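Local coordinates for protein berberine bridge enzyme-like 28 (Arabidopsis thaliana, PDB 5D79) that is an FAD-dependent oxidoreductase of the berberine bridge enzyme-like family that takes part in adaptation to salt stress, at residues A[261-266]-A[380-385]. Numbering follows the deposited sequence.
Sequences TSKKEA and AIQEIW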
loop_
_atom_site.group_PDB
_atom_site.type_symbol
_atom_site.label_atom_id
_atom_site.label_comp_id
_atom_site.label_asym_id
_atom_site.label_seq_id
_atom_site.Cartn_x
_atom_site.Cartn_y
_atom_site.Cartn_z
ATOM N N THR A 261 -14.856 -16.001 -19.282
ATOM C CA THR A 261 -13.698 -16.561 -19.957
ATOM C C THR A 261 -13.708 -16.210 -21.444
ATOM O O THR A 261 -12.688 -16.340 -22.119
ATOM C CB THR A 261 -13.640 -18.101 -19.775
ATOM O OG1 THR A 261 -14.891 -18.681 -20.157
ATOM C CG2 THR A 261 -13.369 -18.459 -18.321
ATOM N N SER A 262 -14.863 -15.765 -21.942
ATOM C CA SER A 262 -15.010 -15.362 -23.338
ATOM C C SER A 262 -14.571 -13.910 -23.539
ATOM O O SER A 262 -15.187 -12.994 -22.985
ATOM C CB SER A 262 -16.464 -15.543 -23.797
ATOM O OG SER A 262 -16.694 -14.962 -25.074
ATOM N N LYS A 263 -13.517 -13.711 -24.334
ATOM C CA LYS A 263 -12.942 -12.383 -24.525
ATOM C C LYS A 263 -14.003 -11.431 -25.027
ATOM O O LYS A 263 -14.199 -10.378 -24.440
ATOM C CB LYS A 263 -11.751 -12.402 -25.497
ATOM C CG LYS A 263 -11.013 -11.064 -25.571
ATOM C CD LYS A 263 -9.845 -11.083 -26.543
ATOM C CE LYS A 263 -9.311 -9.682 -26.763
ATOM N NZ LYS A 263 -8.347 -9.613 -27.886
ATOM N N LYS A 264 -14.697 -11.815 -26.090
ATOM C CA LYS A 264 -15.714 -10.953 -26.674
ATOM C C LYS A 264 -16.736 -10.490 -25.628
ATOM O O LYS A 264 -17.001 -9.293 -25.486
ATOM C CB LYS A 264 -16.423 -11.670 -27.832
ATOM C CG LYS A 264 -17.468 -10.805 -28.559
ATOM C CD LYS A 264 -18.012 -11.483 -29.818
ATOM C CE LYS A 264 -19.011 -10.596 -30.570
ATOM N NZ LYS A 264 -20.360 -10.599 -29.945
ATOM N N GLU A 265 -17.286 -11.431 -24.873
ATOM C CA GLU A 265 -18.313 -11.079 -23.906
ATOM C C GLU A 265 -17.731 -10.230 -22.781
ATOM O O GLU A 265 -18.337 -9.243 -22.370
ATOM C CB GLU A 265 -18.973 -12.335 -23.338
ATOM C CG GLU A 265 -20.317 -12.068 -22.676
ATOM C CD GLU A 265 -20.723 -13.141 -21.671
ATOM O OE1 GLU A 265 -21.623 -12.862 -20.837
ATOM O OE2 GLU A 265 -20.140 -14.255 -21.715
ATOM N N ALA A 266 -16.551 -10.619 -22.295
ATOM C CA ALA A 266 -15.889 -9.937 -21.178
ATOM C C ALA A 266 -15.471 -8.501 -21.506
ATOM O O ALA A 266 -15.548 -7.621 -20.650
ATOM C CB ALA A 266 -14.683 -10.730 -20.729
ATOM N N ALA A 380 -8.325 -0.571 -26.525
ATOM C CA ALA A 380 -7.359 -0.647 -25.442
ATOM C C ALA A 380 -7.607 -1.891 -24.595
ATOM O O ALA A 380 -6.670 -2.585 -24.186
ATOM C CB ALA A 380 -7.421 0.595 -24.583
ATOM N N ILE A 381 -8.877 -2.171 -24.332
ATOM C CA ILE A 381 -9.248 -3.310 -23.498
ATOM C C ILE A 381 -8.816 -4.643 -24.130
ATOM O O ILE A 381 -8.313 -5.541 -23.442
ATOM C CB ILE A 381 -10.770 -3.319 -23.216
ATOM C CG1 ILE A 381 -11.163 -2.057 -22.459
ATOM C CG2 ILE A 381 -11.165 -4.538 -22.388
ATOM C CD1 ILE A 381 -12.619 -1.728 -22.571
ATOM N N GLN A 382 -8.992 -4.765 -25.440
ATOM C CA GLN A 382 -8.623 -5.995 -26.128
ATOM C C GLN A 382 -7.119 -6.211 -26.101
ATOM O O GLN A 382 -6.654 -7.333 -25.949
ATOM C CB GLN A 382 -9.130 -5.975 -27.568
ATOM C CG GLN A 382 -10.636 -5.811 -27.657
ATOM C CD GLN A 382 -11.134 -5.783 -29.080
ATOM O OE1 GLN A 382 -11.959 -6.607 -29.474
ATOM N NE2 GLN A 382 -10.631 -4.834 -29.866
ATOM N N GLU A 383 -6.360 -5.132 -26.231
ATOM C CA GLU A 383 -4.911 -5.248 -26.293
ATOM C C GLU A 383 -4.311 -5.663 -24.963
ATOM O O GLU A 383 -3.392 -6.481 -24.922
ATOM C CB GLU A 383 -4.278 -3.934 -26.750
ATOM C CG GLU A 383 -2.752 -3.877 -26.614
ATOM C CD GLU A 383 -2.012 -4.857 -27.503
ATOM O OE1 GLU A 383 -2.618 -5.483 -28.395
ATOM O OE2 GLU A 383 -0.794 -4.993 -27.309
ATOM N N ILE A 384 -4.815 -5.102 -23.872
ATOM C CA ILE A 384 -4.240 -5.432 -22.577
ATOM C C ILE A 384 -4.667 -6.852 -22.193
ATOM O O ILE A 384 -3.938 -7.551 -21.491
ATOM C CB ILE A 384 -4.611 -4.391 -21.481
ATOM C CG1 ILE A 384 -6.114 -4.336 -21.226
ATOM C CG2 ILE A 384 -4.092 -2.997 -21.867
ATOM C CD1 ILE A 384 -6.468 -3.425 -20.071
ATOM N N TRP A 385 -5.823 -7.286 -22.694
ATOM C CA TRP A 385 -6.224 -8.691 -22.605
ATOM C C TRP A 385 -5.223 -9.569 -23.366
ATOM O O TRP A 385 -4.768 -10.605 -22.866
ATOM C CB TRP A 385 -7.641 -8.891 -23.165
ATOM C CG TRP A 385 -8.133 -10.311 -23.105
ATOM C CD1 TRP A 385 -7.660 -11.384 -23.813
ATOM C CD2 TRP A 385 -9.210 -10.805 -22.309
ATOM N NE1 TRP A 385 -8.371 -12.515 -23.492
ATOM C CE2 TRP A 385 -9.328 -12.186 -22.573
ATOM C CE3 TRP A 385 -10.087 -10.215 -21.396
ATOM C CZ2 TRP A 385 -10.288 -12.980 -21.960
ATOM C CZ3 TRP A 385 -11.042 -11.002 -20.797
ATOM C CH2 TRP A 385 -11.136 -12.368 -21.078
#
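The indole of W385 is the flat group here, and the extended side chain of K263 lies along one of its faces, where the first turn of helix 263-276, with S262 at its N-cap position, packs against helix 378-388 over the seven-stranded antiparallel sheet. K263 CG sits 3.5 Å from the centroid of the five-membered ring of W385, only 6° off the ring normal, a clean CH-pi contact. CD follows on the same face, 3.5 Å from W385 CD1. At the ring's edge, near its plane, the carbonyl O of T261 approaches W385 CZ2 at 4.1 Å, while the methyl of A266 comes in obliquely, its CB 3.7 Å from W385 CZ3. Both W385 and A266 also rest on A300 of strand 298-306. This is a peripheral, partly buried corner of the protein, away from the flavin. I381 extends the same helix pairing further along, touching V267 and I270.

CG is anti to the backbone N in both K263 (chi1 -172°) and W385 (chi1 -180°), and the lysine stays extended beyond CG; the two side chains slide past each other in opposite directions, the lysine running from the six-membered ring out over the pyrrole toward the tryptophan's own helix. An alanine in place of W385 would take away the surface along which the lysine methylenes lie and would probably loosen the seam between the two helices. Beyond the ring, the lysine crosses the Q382 side chain at about a right angle, its NZ 3.7 Å from Q382 CB. The ammonium group ends at a backbone carbonyl in helix 378-388, giving a weak hydrogen bond of 3.4 Å from K263 NZ to Q382 O.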